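Local coordinates for protein agmatinase (Burkholderia thailandensis, PDB 4DZ4) that probably hydrolyses agmatine to putrescine and urea, as a manganese-dependent agmatinase of the arginase family that carries two metal ions in each subunit, at residues Y21-E26 and D91-L96; H161-C166 and T244-C249; V200-W205 and I212-A217. All blocks are in the same frame, centred on the assembly; numbering follows the deposited sequence.

Contact 1 joins two loops near the surface, while contacts 2 and 3 are buried on the other side of the chain's centre, within the parallel sheet. The centres of contacts 1 and 2 lie about 30 Å apart, those of contacts 2 and 3 about 9 Å. Contacts 2 and 3 share that sheet, strands 158-162 and 198-202 being neighbours in it, and Arg203 NH2 of contact 3 reaches Cys249 O of contact 2 at 2.9 Å. Chemistry follows place: contact 1 relies on a hydroxyl, carboxylates and a water, contact 2 on carboxylates and a histidine gathered round manganese, and contact 3 on backbone bonds and aliphatic side chains at an outermost strand.

Contact 1. Residues Y21-E26 and D91-L96; sequences YGSSIE and DPFDDL. With EDO (1,2-ethanediol), chain T; EDO (1,2-ethanediol), chain Y.
The Tyr21 ring meets residues 91-96 with its edge: Phe93 O and Leu96 N lie near its plane, and CE1 comes 3.6 Å from Asp95 C. Its CG stands anti to the carbonyl carbon (chi1 -67°), which starts the ring off beside the backbone N. The Phe93 ring carries Pro92 CG over the centre of one face, while at its edge Ser23 OG stands 3.8 Å from CD2. That same hydroxyl donates to the syn lone pair of Asp91 OD2 at 2.7 Å. The other oxygen, Asp91 OD1, takes the Phe93 N-H from above the carboxylate plane, closing an Asx turn, so both ends of the carboxylate are gripped. A water accepts from Ser23 N and donates to Asp91 OD2 and Asp94 OD1, and an ethanediol also donates to Asp91 OD2. Between the backbones, Gly22 N reaches Phe93 O at 2.8 Å, coming from above the carbonyl plane. Gly22 has phi 98° and psi 152°, angles that call for glycine. The contact thus pins the loop between helix 13-16 and strand 39-40 onto the turn leading into strand 98-103. Helix 300-323 packs alongside, with Leu313 touching Phe93, Lys320 touching Tyr21 and Arg317 forming a salt bridge with Asp95.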
ATOM      1  N   TYR B  21      36.848  11.837  -5.345  1.00 18.03           N
ATOM      2  CA  TYR B  21      36.815  12.150  -3.914  1.00 18.00           C
ATOM      3  C   TYR B  21      35.844  13.260  -3.570  1.00 18.39           C
ATOM      4  O   TYR B  21      35.584  14.133  -4.401  1.00 18.69           O
ATOM      5  CB  TYR B  21      38.209  12.589  -3.458  1.00 18.69           C
ATOM      6  CG  TYR B  21      39.192  11.455  -3.533  1.00 18.54           C
ATOM      7  CD1 TYR B  21      39.164  10.429  -2.594  1.00 18.45           C
ATOM      8  CD2 TYR B  21      40.144  11.395  -4.546  1.00 18.58           C
ATOM      9  CE1 TYR B  21      40.053   9.369  -2.662  1.00 18.58           C
ATOM     10  CE2 TYR B  21      41.042  10.351  -4.605  1.00 18.97           C
ATOM     11  CZ  TYR B  21      40.984   9.330  -3.668  1.00 19.18           C
ATOM     12  OH  TYR B  21      41.892   8.294  -3.729  1.00 19.79           O
ATOM     13  N   GLY B  22      35.301  13.199  -2.352  1.00 18.36           N
ATOM     14  CA  GLY B  22      34.550  14.311  -1.765  1.00 19.07           C
ATOM     15  C   GLY B  22      33.051  14.187  -1.882  1.00 19.00           C
ATOM     16  O   GLY B  22      32.554  13.550  -2.797  1.00 18.59           O
ATOM     17  N   SER B  23      32.334  14.796  -0.937  1.00 19.59           N
ATOM     18  CA  SER B  23      30.877  14.888  -0.995  1.00 19.31           C
ATOM     19  C   SER B  23      30.465  16.282  -1.426  1.00 19.50           C
ATOM     20  O   SER B  23      31.271  17.222  -1.393  1.00 19.60           O
ATOM     21  CB  SER B  23      30.274  14.607   0.369  1.00 19.81           C
ATOM     22  OG  SER B  23      30.627  13.308   0.797  1.00 19.76           O
ATOM     23  N   SER B  24      29.215  16.423  -1.837  1.00 18.62           N
ATOM     24  CA  SER B  24      28.708  17.752  -2.145  1.00 19.31           C
ATOM     25  C   SER B  24      27.281  17.872  -1.678  1.00 18.83           C
ATOM     26  O   SER B  24      26.596  16.868  -1.546  1.00 19.62           O
ATOM     27  CB  SER B  24      28.866  18.111  -3.626  1.00 19.82           C
ATOM     28  OG  SER B  24      28.362  17.123  -4.465  1.00 19.68           O
ATOM     29  N   ILE B  25      26.833  19.102  -1.454  1.00 18.99           N
ATOM     30  CA  ILE B  25      25.518  19.370  -0.884  1.00 18.60           C
ATOM     31  C   ILE B  25      24.386  18.837  -1.782  1.00 17.04           C
ATOM     32  O   ILE B  25      24.412  19.028  -2.993  1.00 16.16           O
ATOM     33  CB  ILE B  25      25.339  20.891  -0.692  1.00 20.48           C
ATOM     34  CG1 ILE B  25      26.408  21.456   0.260  1.00 22.23           C
ATOM     35  CG2 ILE B  25      23.931  21.215  -0.209  1.00 21.32           C
ATOM     36  CD1 ILE B  25      26.361  20.861   1.655  1.00 23.58           C
ATOM     37  N   GLU B  26      23.401  18.163  -1.176  1.00 15.96           N
ATOM     38  CA  GLU B  26      22.175  17.780  -1.891  1.00 15.44           C
ATOM     39  C   GLU B  26      20.936  18.127  -1.068  1.00 15.21           C
ATOM     40  O   GLU B  26      20.979  18.080   0.156  1.00 15.84           O
ATOM     41  CB  GLU B  26      22.142  16.253  -2.141  1.00 15.34           C
ATOM     42  CG  GLU B  26      23.351  15.740  -2.908  1.00 15.18           C
ATOM     43  CD  GLU B  26      23.183  15.764  -4.423  1.00 15.39           C
ATOM     44  OE1 GLU B  26      22.173  16.296  -4.952  1.00 15.36           O
ATOM     45  OE2 GLU B  26      24.098  15.244  -5.104  1.00 15.70           O
ATOM     46  N   ASP B  91      33.807  11.428   6.926  1.00 20.44           N
ATOM     47  CA  ASP B  91      33.227  11.316   5.594  1.00 20.03           C
ATOM     48  C   ASP B  91      34.137  10.352   4.844  1.00 19.74           C
ATOM     49  O   ASP B  91      35.292  10.687   4.573  1.00 20.29           O
ATOM     50  CB  ASP B  91      33.177  12.672   4.883  1.00 20.67           C
ATOM     51  CG  ASP B  91      32.636  12.558   3.456  1.00 20.83           C
ATOM     52  OD1 ASP B  91      32.553  11.436   2.922  1.00 20.41           O
ATOM     53  OD2 ASP B  91      32.254  13.596   2.897  1.00 22.00           O
ATOM     54  N   PRO B  92      33.641   9.147   4.521  1.00 18.69           N
ATOM     55  CA  PRO B  92      34.590   8.204   3.955  1.00 18.88           C
ATOM     56  C   PRO B  92      35.116   8.639   2.594  1.00 18.95           C
ATOM     57  O   PRO B  92      36.178   8.176   2.192  1.00 19.57           O
ATOM     58  CB  PRO B  92      33.777   6.901   3.838  1.00 18.13           C
ATOM     59  CG  PRO B  92      32.353   7.339   3.781  1.00 17.56           C
ATOM     60  CD  PRO B  92      32.272   8.587   4.613  1.00 17.88           C
ATOM     61  N   PHE B  93      34.398   9.533   1.904  1.00 18.85           N
ATOM     62  CA  PHE B  93      34.732   9.827   0.505  1.00 18.54           C
ATOM     63  C   PHE B  93      35.830  10.860   0.401  1.00 19.55           C
ATOM     64  O   PHE B  93      36.322  11.131  -0.685  1.00 19.80           O
ATOM     65  CB  PHE B  93      33.476  10.199  -0.293  1.00 17.57           C
ATOM     66  CG  PHE B  93      32.377   9.204  -0.113  1.00 16.72           C
ATOM     67  CD1 PHE B  93      32.605   7.858  -0.404  1.00 16.39           C
ATOM     68  CD2 PHE B  93      31.142   9.585   0.389  1.00 16.36           C
ATOM     69  CE1 PHE B  93      31.610   6.907  -0.212  1.00 15.99           C
ATOM     70  CE2 PHE B  93      30.124   8.637   0.556  1.00 16.07           C
ATOM     71  CZ  PHE B  93      30.372   7.305   0.284  1.00 15.57           C
ATOM     72  N   ASP B  94      36.254  11.386   1.547  1.00 20.41           N
ATOM     73  CA  ASP B  94      37.415  12.283   1.565  1.00 21.62           C
ATOM     74  C   ASP B  94      38.699  11.546   1.245  1.00 21.60           C
ATOM     75  O   ASP B  94      39.640  12.147   0.717  1.00 22.08           O
ATOM     76  CB  ASP B  94      37.502  13.044   2.884  1.00 23.23           C
ATOM     77  CG  ASP B  94      36.514  14.184   2.948  1.00 24.88           C
ATOM     78  OD1 ASP B  94      36.082  14.666   1.868  1.00 26.08           O
ATOM     79  OD2 ASP B  94      36.146  14.590   4.068  1.00 25.65           O
ATOM     80  N   ASP B  95      38.766  10.251   1.560  1.00 20.42           N
ATOM     81  CA  ASP B  95      39.968   9.503   1.229  1.00 20.80           C
ATOM     82  C   ASP B  95      39.759   8.091   0.728  1.00 19.22           C
ATOM     83  O   ASP B  95      40.731   7.370   0.537  1.00 19.27           O
ATOM     84  CB  ASP B  95      41.012   9.564   2.359  1.00 23.26           C
ATOM     85  CG  ASP B  95      40.457   9.148   3.688  1.00 24.67           C
ATOM     86  OD1 ASP B  95      39.532   8.309   3.735  1.00 24.90           O
ATOM     87  OD2 ASP B  95      40.957   9.670   4.709  1.00 27.45           O
ATOM     88  N   LEU B  96      38.495   7.715   0.490  1.00 17.58           N
ATOM     89  CA  LEU B  96      38.170   6.479  -0.207  1.00 16.34           C
ATOM     90  C   LEU B  96      37.410   6.845  -1.479  1.00 15.50           C
ATOM     91  O   LEU B  96      36.358   7.491  -1.418  1.00 15.06           O
ATOM     92  CB  LEU B  96      37.271   5.555   0.648  1.00 15.82           C
ATOM     93  CG  LEU B  96      36.958   4.151   0.091  1.00 15.39           C
ATOM     94  CD1 LEU B  96      38.129   3.190   0.204  1.00 15.80           C
ATOM     95  CD2 LEU B  96      35.733   3.542   0.794  1.00 14.87           C
TER
HETATM   96  C1  EDO T 405      28.779  14.040   5.156  1.00 28.22           C
HETATM   97  O1  EDO T 405      29.649  12.895   5.115  1.00 26.47           O
HETATM   98  C2  EDO T 405      28.706  14.707   3.796  1.00 30.31           C
HETATM   99  O2  EDO T 405      29.988  15.324   3.599  1.00 34.84           O
HETATM  100  C1  EDO Y 410      22.861  14.359   0.840  1.00 29.98           C
HETATM  101  O1  EDO Y 410      24.067  14.982   0.386  1.00 36.56           O
HETATM  102  C2  EDO Y 410      22.054  15.215   1.808  1.00 27.36           C
HETATM  103  O2  EDO Y 410      20.811  15.585   1.252  1.00 26.10           O
HETATM  104  O   HOH W   1      33.711  15.576   1.513  1.00 24.94           O

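Contact 2. Residues H161-C166 and T244-C249; sequences HFDAHC and TFDIDC. With MN (manganese (II) ion), chain Q; MN (manganese (II) ion), chain P.
His161 lies side by side with Thr244, its CD2 3.8 Å from Thr244 CG2, and its NE2 donates to Asp163 OD2 on the anti side at 2.8 Å. Next, Phe162 ties the parallel strands together: its N bonds to Thr244 O and its O receives Asp246 N. On the sheet face that it shares with Phe245, Phe162 CB sits over the Phe245 ring, 3.8 Å from the centroid, and the rings, their planes 21° apart, are offset with centroids 4.9 Å apart. Asp163 then bridges the metals, OD1 on one manganese at 2.1 Å and OD2 on the other at 2.2 Å. This is the binuclear manganese centre of the arginase fold, set at the C-terminal ends of parallel strands; His139 and Asp167 join Asp163 and Asp246 on the second ion. Asp246 OD2, nearer the first ion, and a water also link both. Ala164 N donates to Asp248 OD2, nearly along its C-O axis, steadying a carboxylate that chelates the first manganese through both oxygens. His165 N returns to Asp163 OD1, closing an Asx turn, while His165 ND1 binds that first manganese at 2.3 Å, its ring plane turned 62° from the Asp248 carboxylate.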
ATOM      1  N   HIS B 161      28.384 -15.156   5.143  1.00 10.86           N
ATOM      2  CA  HIS B 161      27.078 -15.207   4.453  1.00 10.48           C
ATOM      3  C   HIS B 161      25.952 -14.951   5.428  1.00 10.60           C
ATOM      4  O   HIS B 161      25.755 -15.736   6.352  1.00 11.01           O
ATOM      5  CB  HIS B 161      27.008 -16.583   3.802  1.00 10.74           C
ATOM      6  CG  HIS B 161      25.684 -16.940   3.163  1.00 10.49           C
ATOM      7  ND1 HIS B 161      25.352 -18.233   2.906  1.00 10.92           N
ATOM      8  CD2 HIS B 161      24.640 -16.165   2.686  1.00 10.31           C
ATOM      9  CE1 HIS B 161      24.142 -18.281   2.318  1.00 10.44           C
ATOM     10  NE2 HIS B 161      23.700 -17.029   2.180  1.00 10.33           N
ATOM     11  N   PHE B 162      25.277 -13.809   5.279  1.00  9.99           N
ATOM     12  CA  PHE B 162      24.151 -13.460   6.152  1.00 10.06           C
ATOM     13  C   PHE B 162      22.870 -13.822   5.392  1.00  9.84           C
ATOM     14  O   PHE B 162      22.678 -13.343   4.267  1.00  9.61           O
ATOM     15  CB  PHE B 162      24.152 -11.962   6.455  1.00 10.10           C
ATOM     16  CG  PHE B 162      25.277 -11.508   7.334  1.00 10.87           C
ATOM     17  CD1 PHE B 162      25.079 -11.301   8.705  1.00 11.30           C
ATOM     18  CD2 PHE B 162      26.536 -11.244   6.789  1.00 10.93           C
ATOM     19  CE1 PHE B 162      26.116 -10.876   9.540  1.00 12.19           C
ATOM     20  CE2 PHE B 162      27.579 -10.783   7.610  1.00 11.47           C
ATOM     21  CZ  PHE B 162      27.371 -10.598   8.976  1.00 11.92           C
ATOM     22  N   ASP B 163      21.988 -14.637   5.980  1.00  9.84           N
ATOM     23  CA  ASP B 163      20.854 -15.172   5.214  1.00  9.88           C
ATOM     24  C   ASP B 163      19.975 -15.977   6.129  1.00  9.83           C
ATOM     25  O   ASP B 163      20.480 -16.637   7.046  1.00 10.13           O
ATOM     26  CB  ASP B 163      21.387 -16.114   4.114  1.00  9.47           C
ATOM     27  CG  ASP B 163      20.490 -16.200   2.883  1.00 10.16           C
ATOM     28  OD1 ASP B 163      19.257 -16.340   3.014  1.00 10.19           O
ATOM     29  OD2 ASP B 163      21.059 -16.223   1.769  1.00  9.88           O
ATOM     30  N   ALA B 164      18.678 -15.975   5.854  1.00  9.54           N
ATOM     31  CA  ALA B 164      17.798 -16.989   6.452  1.00  9.33           C
ATOM     32  C   ALA B 164      18.042 -18.382   5.849  1.00  9.50           C
ATOM     33  O   ALA B 164      17.627 -19.385   6.443  1.00  9.59           O
ATOM     34  CB  ALA B 164      16.326 -16.598   6.248  1.00  9.40           C
ATOM     35  N   HIS B 165      18.681 -18.427   4.667  1.00  9.29           N
ATOM     36  CA  HIS B 165      18.830 -19.638   3.836  1.00  9.58           C
ATOM     37  C   HIS B 165      20.299 -19.958   3.554  1.00  9.98           C
ATOM     38  O   HIS B 165      21.087 -19.092   3.227  1.00  9.62           O
ATOM     39  CB  HIS B 165      18.145 -19.449   2.474  1.00  9.59           C
ATOM     40  CG  HIS B 165      16.716 -18.990   2.576  1.00  9.86           C
ATOM     41  ND1 HIS B 165      16.365 -17.677   2.542  1.00 10.19           N
ATOM     42  CD2 HIS B 165      15.541 -19.713   2.714  1.00 10.44           C
ATOM     43  CE1 HIS B 165      15.015 -17.581   2.670  1.00 10.22           C
ATOM     44  NE2 HIS B 165      14.520 -18.826   2.757  1.00 10.47           N
ATOM     45  N   CYS B 166      20.633 -21.234   3.621  1.00 10.23           N
ATOM     46  CA  CYS B 166      22.015 -21.675   3.377  1.00 10.90           C
ATOM     47  C   CYS B 166      22.405 -21.637   1.904  1.00 11.27           C
ATOM     48  O   CYS B 166      23.603 -21.518   1.566  1.00 11.46           O
ATOM     49  CB  CYS B 166      22.211 -23.083   3.927  1.00 11.69           C
ATOM     50  SG  CYS B 166      21.179 -24.337   3.136  1.00 12.38           S
ATOM     51  N   THR B 244      28.577 -11.765   1.779  1.00 10.80           N
ATOM     52  CA  THR B 244      27.352 -11.712   0.976  1.00 10.60           C
ATOM     53  C   THR B 244      26.188 -11.554   1.939  1.00 10.59           C
ATOM     54  O   THR B 244      26.011 -12.370   2.843  1.00 11.06           O
ATOM     55  CB  THR B 244      27.223 -12.930   0.017  1.00 10.82           C
ATOM     56  OG1 THR B 244      25.986 -12.856  -0.703  1.00 11.00           O
ATOM     57  CG2 THR B 244      27.298 -14.284   0.768  1.00 11.19           C
ATOM     58  N   PHE B 245      25.451 -10.470   1.783  1.00 10.09           N
ATOM     59  CA  PHE B 245      24.365 -10.160   2.708  1.00 10.20           C
ATOM     60  C   PHE B 245      23.017 -10.252   2.009  1.00  9.97           C
ATOM     61  O   PHE B 245      22.665  -9.364   1.225  1.00  9.89           O
ATOM     62  CB  PHE B 245      24.547  -8.767   3.326  1.00 10.73           C
ATOM     63  CG  PHE B 245      23.759  -8.568   4.592  1.00 11.06           C
ATOM     64  CD1 PHE B 245      22.371  -8.469   4.542  1.00 11.30           C
ATOM     65  CD2 PHE B 245      24.409  -8.509   5.846  1.00 11.60           C
ATOM     66  CE1 PHE B 245      21.607  -8.320   5.704  1.00 11.11           C
ATOM     67  CE2 PHE B 245      23.662  -8.321   7.009  1.00 11.95           C
ATOM     68  CZ  PHE B 245      22.256  -8.229   6.944  1.00 11.93           C
ATOM     69  N   ASP B 246      22.270 -11.308   2.308  1.00 10.37           N
ATOM     70  CA  ASP B 246      20.897 -11.465   1.800  1.00 10.20           C
ATOM     71  C   ASP B 246      20.012 -10.735   2.814  1.00  9.80           C
ATOM     72  O   ASP B 246      20.015 -11.082   3.976  1.00  9.79           O
ATOM     73  CB  ASP B 246      20.584 -12.965   1.668  1.00 10.67           C
ATOM     74  CG  ASP B 246      19.119 -13.269   1.190  1.00 10.83           C
ATOM     75  OD1 ASP B 246      18.251 -12.378   1.255  1.00 10.79           O
ATOM     76  OD2 ASP B 246      18.861 -14.427   0.780  1.00 11.52           O
ATOM     77  N   ILE B 247      19.315  -9.683   2.378  1.00  9.04           N
ATOM     78  CA  ILE B 247      18.482  -8.872   3.268  1.00  9.43           C
ATOM     79  C   ILE B 247      17.446  -9.700   4.058  1.00  9.38           C
ATOM     80  O   ILE B 247      17.033  -9.292   5.152  1.00  9.29           O
ATOM     81  CB  ILE B 247      17.844  -7.688   2.504  1.00  9.26           C
ATOM     82  CG1 ILE B 247      17.572  -6.483   3.462  1.00  9.94           C
ATOM     83  CG2 ILE B 247      16.597  -8.151   1.708  1.00  9.07           C
ATOM     84  CD1 ILE B 247      18.787  -5.890   4.162  1.00 10.40           C
ATOM     85  N   ASP B 248      17.085 -10.881   3.552  1.00  9.09           N
ATOM     86  CA  ASP B 248      16.152 -11.758   4.294  1.00  9.70           C
ATOM     87  C   ASP B 248      16.771 -12.406   5.539  1.00  9.58           C
ATOM     88  O   ASP B 248      16.088 -13.104   6.288  1.00  9.84           O
ATOM     89  CB  ASP B 248      15.434 -12.770   3.370  1.00 10.59           C
ATOM     90  CG  ASP B 248      16.302 -13.992   2.959  1.00 11.85           C
ATOM     91  OD1 ASP B 248      15.928 -14.590   1.917  1.00 12.34           O
ATOM     92  OD2 ASP B 248      17.315 -14.347   3.608  1.00 12.55           O
ATOM     93  N   CYS B 249      18.066 -12.147   5.765  1.00  9.89           N
ATOM     94  CA  CYS B 249      18.676 -12.417   7.093  1.00  9.87           C
ATOM     95  C   CYS B 249      17.835 -11.668   8.182  1.00  9.59           C
ATOM     96  O   CYS B 249      17.556 -12.206   9.257  1.00  9.55           O
ATOM     97  CB  CYS B 249      20.113 -11.883   7.106  1.00 10.92           C
ATOM     98  SG  CYS B 249      20.927 -12.183   8.691  1.00 13.45           S
TER
HETATM   99 MN    MN Q 402      17.634 -15.938   1.716  1.00 13.04          MN
HETATM  100 MN    MN P 401      20.165 -16.410  -0.225  0.78 14.69          MN
HETATM  101  O   HOH W   2      18.409 -17.131   0.206  1.00 13.72           O

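Contact 3. Residues V200-W205 and I212-A217; sequences VGIRTW and INVLDA. With EDO (1,2-ethanediol), chain R.
Ile202 and Val214 cross at about a right angle, the CG1 methyl of Val214 coming to 3.7 Å from Ile202 CB and also touching Ile202 CG1. A chi1 of 172° puts Val214 CG1 anti to its backbone N, facing Ile202. Val200 and Leu215 point to a common face of the sheet but meet more loosely, Val200 CG2 lying 4.5 Å from Leu215 CD1. Between the two backbones, Gly201 N donates to Leu215 O at 2.9 Å, a bond of the parallel pairing. The backbone bends sharply at Gly201, with phi 94° and psi 3°, a conformation that suits glycine. Past the corner Ile202 O accepts from Ala217 N at 2.9 Å, and Ala217 CB packs against Arg203 CD at 3.9 Å. Arg203 stretches out straight as far as NE, and NH2 donates to Gly201 O, which lies in the guanidinium plane. The guanidinium is held further by Val262 O and Cys249 O, tying this corner to the turn that bears the metal ligand Asp248. Asp216 is the N-cap of the following helix, its OD1 accepting from Trp219 N, while OD2 pairs with Tyr86 of a neighbouring subunit. Strand 213-216 is an outermost strand within this chain, laid against strand 198-202, whose other neighbour is strand 158-162; helix 225-236 packs on Val200 and Leu215, and helix 217-223 begins at Ala217.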
ATOM      1  N   VAL B 200      25.203 -16.887   8.813  1.00 11.37           N
ATOM      2  CA  VAL B 200      24.717 -16.156   9.994  1.00 11.52           C
ATOM      3  C   VAL B 200      23.239 -15.768   9.804  1.00 10.84           C
ATOM      4  O   VAL B 200      22.877 -15.136   8.802  1.00 10.76           O
ATOM      5  CB  VAL B 200      25.521 -14.859  10.217  1.00 11.84           C
ATOM      6  CG1 VAL B 200      25.042 -14.162  11.495  1.00 12.50           C
ATOM      7  CG2 VAL B 200      27.028 -15.155  10.335  1.00 12.51           C
ATOM      8  N   GLY B 201      22.399 -16.139  10.770  1.00 10.92           N
ATOM      9  CA  GLY B 201      20.965 -15.832  10.730  1.00 10.67           C
ATOM     10  C   GLY B 201      20.119 -16.960  10.132  1.00 10.68           C
ATOM     11  O   GLY B 201      18.891 -16.830   9.990  1.00 10.13           O
ATOM     12  N   ILE B 202      20.777 -18.069   9.797  1.00 10.39           N
ATOM     13  CA  ILE B 202      20.117 -19.259   9.219  1.00 10.36           C
ATOM     14  C   ILE B 202      18.905 -19.697  10.032  1.00 10.81           C
ATOM     15  O   ILE B 202      18.945 -19.757  11.255  1.00 11.15           O
ATOM     16  CB  ILE B 202      21.096 -20.446   9.047  1.00 10.97           C
ATOM     17  CG1 ILE B 202      22.255 -20.066   8.095  1.00 10.48           C
ATOM     18  CG2 ILE B 202      20.325 -21.701   8.573  1.00 10.88           C
ATOM     19  CD1 ILE B 202      21.824 -19.806   6.634  1.00 10.42           C
ATOM     20  N   ARG B 203      17.816 -20.000   9.341  1.00 10.25           N
ATOM     21  CA  ARG B 203      16.622 -20.495  10.022  1.00 10.51           C
ATOM     22  C   ARG B 203      15.768 -21.311   9.055  1.00 10.90           C
ATOM     23  O   ARG B 203      14.524 -21.351   9.170  1.00 11.01           O
ATOM     24  CB  ARG B 203      15.840 -19.350  10.673  1.00 10.48           C
ATOM     25  CG  ARG B 203      15.532 -18.168   9.773  1.00  9.72           C
ATOM     26  CD  ARG B 203      14.977 -17.023  10.619  1.00  9.61           C
ATOM     27  NE  ARG B 203      14.526 -15.858   9.828  1.00  9.17           N
ATOM     28  CZ  ARG B 203      15.299 -14.898   9.311  1.00  8.87           C
ATOM     29  NH1 ARG B 203      14.720 -13.875   8.675  1.00  8.58           N
ATOM     30  NH2 ARG B 203      16.630 -14.916   9.435  1.00  8.51           N
ATOM     31  N   THR B 204      16.455 -22.040   8.159  1.00 10.86           N
ATOM     32  CA  THR B 204      15.801 -23.019   7.298  1.00 11.39           C
ATOM     33  C   THR B 204      16.685 -24.250   7.218  1.00 11.67           C
ATOM     34  O   THR B 204      17.899 -24.169   7.488  1.00 11.30           O
ATOM     35  CB  THR B 204      15.527 -22.499   5.871  1.00 11.20           C
ATOM     36  OG1 THR B 204      16.693 -21.865   5.331  1.00 10.78           O
ATOM     37  CG2 THR B 204      14.345 -21.499   5.887  1.00 11.31           C
ATOM     38  N   TRP B 205      16.065 -25.371   6.875  1.00 12.28           N
ATOM     39  CA  TRP B 205      16.699 -26.678   7.046  1.00 12.88           C
ATOM     40  C   TRP B 205      17.337 -27.225   5.798  1.00 13.23           C
ATOM     41  O   TRP B 205      16.720 -27.231   4.734  1.00 13.04           O
ATOM     42  CB  TRP B 205      15.682 -27.713   7.547  1.00 13.84           C
ATOM     43  CG  TRP B 205      16.352 -29.039   7.810  1.00 14.63           C
ATOM     44  CD1 TRP B 205      16.384 -30.153   6.985  1.00 14.97           C
ATOM     45  CD2 TRP B 205      17.189 -29.376   8.945  1.00 15.26           C
ATOM     46  NE1 TRP B 205      17.123 -31.162   7.551  1.00 15.86           N
ATOM     47  CE2 TRP B 205      17.644 -30.757   8.723  1.00 15.79           C
ATOM     48  CE3 TRP B 205      17.568 -28.705  10.114  1.00 15.65           C
ATOM     49  CZ2 TRP B 205      18.462 -31.422   9.631  1.00 16.65           C
ATOM     50  CZ3 TRP B 205      18.395 -29.394  11.023  1.00 16.36           C
ATOM     51  CH2 TRP B 205      18.816 -30.718  10.789  1.00 16.48           C
ATOM     52  N   ILE B 212      29.880 -26.195   6.342  1.00 16.67           N
ATOM     53  CA  ILE B 212      29.978 -24.745   6.579  1.00 15.60           C
ATOM     54  C   ILE B 212      29.532 -24.464   8.030  1.00 15.05           C
ATOM     55  O   ILE B 212      28.562 -25.064   8.495  1.00 15.65           O
ATOM     56  CB  ILE B 212      29.126 -23.916   5.580  1.00 15.13           C
ATOM     57  CG1 ILE B 212      29.542 -24.232   4.122  1.00 15.00           C
ATOM     58  CG2 ILE B 212      29.298 -22.419   5.847  1.00 14.98           C
ATOM     59  CD1 ILE B 212      28.689 -23.590   3.038  1.00 14.63           C
ATOM     60  N   ASN B 213      30.251 -23.591   8.738  1.00 14.93           N
ATOM     61  CA  ASN B 213      29.848 -23.195  10.102  1.00 14.88           C
ATOM     62  C   ASN B 213      28.542 -22.410  10.059  1.00 14.37           C
ATOM     63  O   ASN B 213      28.413 -21.480   9.267  1.00 13.49           O
ATOM     64  CB  ASN B 213      30.926 -22.356  10.743  1.00 15.25           C
ATOM     65  CG  ASN B 213      32.238 -23.094  10.808  1.00 16.27           C
ATOM     66  OD1 ASN B 213      32.391 -24.010  11.607  1.00 16.49           O
ATOM     67  ND2 ASN B 213      33.180 -22.727   9.948  1.00 16.02           N
ATOM     68  N   VAL B 214      27.574 -22.789  10.907  1.00 14.36           N
ATOM     69  CA  VAL B 214      26.243 -22.137  10.894  1.00 13.51           C
ATOM     70  C   VAL B 214      25.986 -21.528  12.270  1.00 13.78           C
ATOM     71  O   VAL B 214      26.085 -22.228  13.291  1.00 15.05           O
ATOM     72  CB  VAL B 214      25.115 -23.142  10.552  1.00 13.34           C
ATOM     73  CG1 VAL B 214      23.724 -22.521  10.717  1.00 13.13           C
ATOM     74  CG2 VAL B 214      25.277 -23.666   9.115  1.00 13.15           C
ATOM     75  N   LEU B 215      25.684 -20.231  12.286  1.00 13.20           N
ATOM     76  CA  LEU B 215      25.270 -19.526  13.491  1.00 13.41           C
ATOM     77  C   LEU B 215      23.810 -19.153  13.203  1.00 13.16           C
ATOM     78  O   LEU B 215      23.547 -18.164  12.518  1.00 12.90           O
ATOM     79  CB  LEU B 215      26.143 -18.295  13.754  1.00 13.78           C
ATOM     80  CG  LEU B 215      27.665 -18.508  13.806  1.00 14.37           C
ATOM     81  CD1 LEU B 215      28.424 -17.201  14.047  1.00 14.86           C
ATOM     82  CD2 LEU B 215      27.991 -19.544  14.900  1.00 15.13           C
ATOM     83  N   ASP B 216      22.877 -19.980  13.681  1.00 13.10           N
ATOM     84  CA  ASP B 216      21.493 -19.772  13.272  1.00 12.73           C
ATOM     85  C   ASP B 216      20.878 -18.543  13.948  1.00 12.61           C
ATOM     86  O   ASP B 216      21.485 -17.951  14.856  1.00 12.13           O
ATOM     87  CB  ASP B 216      20.647 -21.071  13.364  1.00 13.54           C
ATOM     88  CG  ASP B 216      20.373 -21.550  14.787  1.00 15.03           C
ATOM     89  OD1 ASP B 216      20.665 -20.857  15.795  1.00 14.92           O
ATOM     90  OD2 ASP B 216      19.839 -22.687  14.890  1.00 16.46           O
ATOM     91  N   ALA B 217      19.721 -18.097  13.447  1.00 11.73           N
ATOM     92  CA  ALA B 217      19.065 -16.946  14.053  1.00 11.88           C
ATOM     93  C   ALA B 217      18.935 -17.088  15.585  1.00 12.29           C
ATOM     94  O   ALA B 217      19.258 -16.154  16.319  1.00 12.70           O
ATOM     95  CB  ALA B 217      17.697 -16.699  13.408  1.00 11.34           C
TER
HETATM   96  C1  EDO R 403      16.115 -31.163   3.128  1.00 26.14           C
HETATM   97  O1  EDO R 403      17.429 -30.612   2.818  1.00 23.94           O
HETATM   98  C2  EDO R 403      14.947 -30.215   2.811  1.00 25.14           C
HETATM   99  O2  EDO R 403      14.645 -29.323   3.909  1.00 25.02           O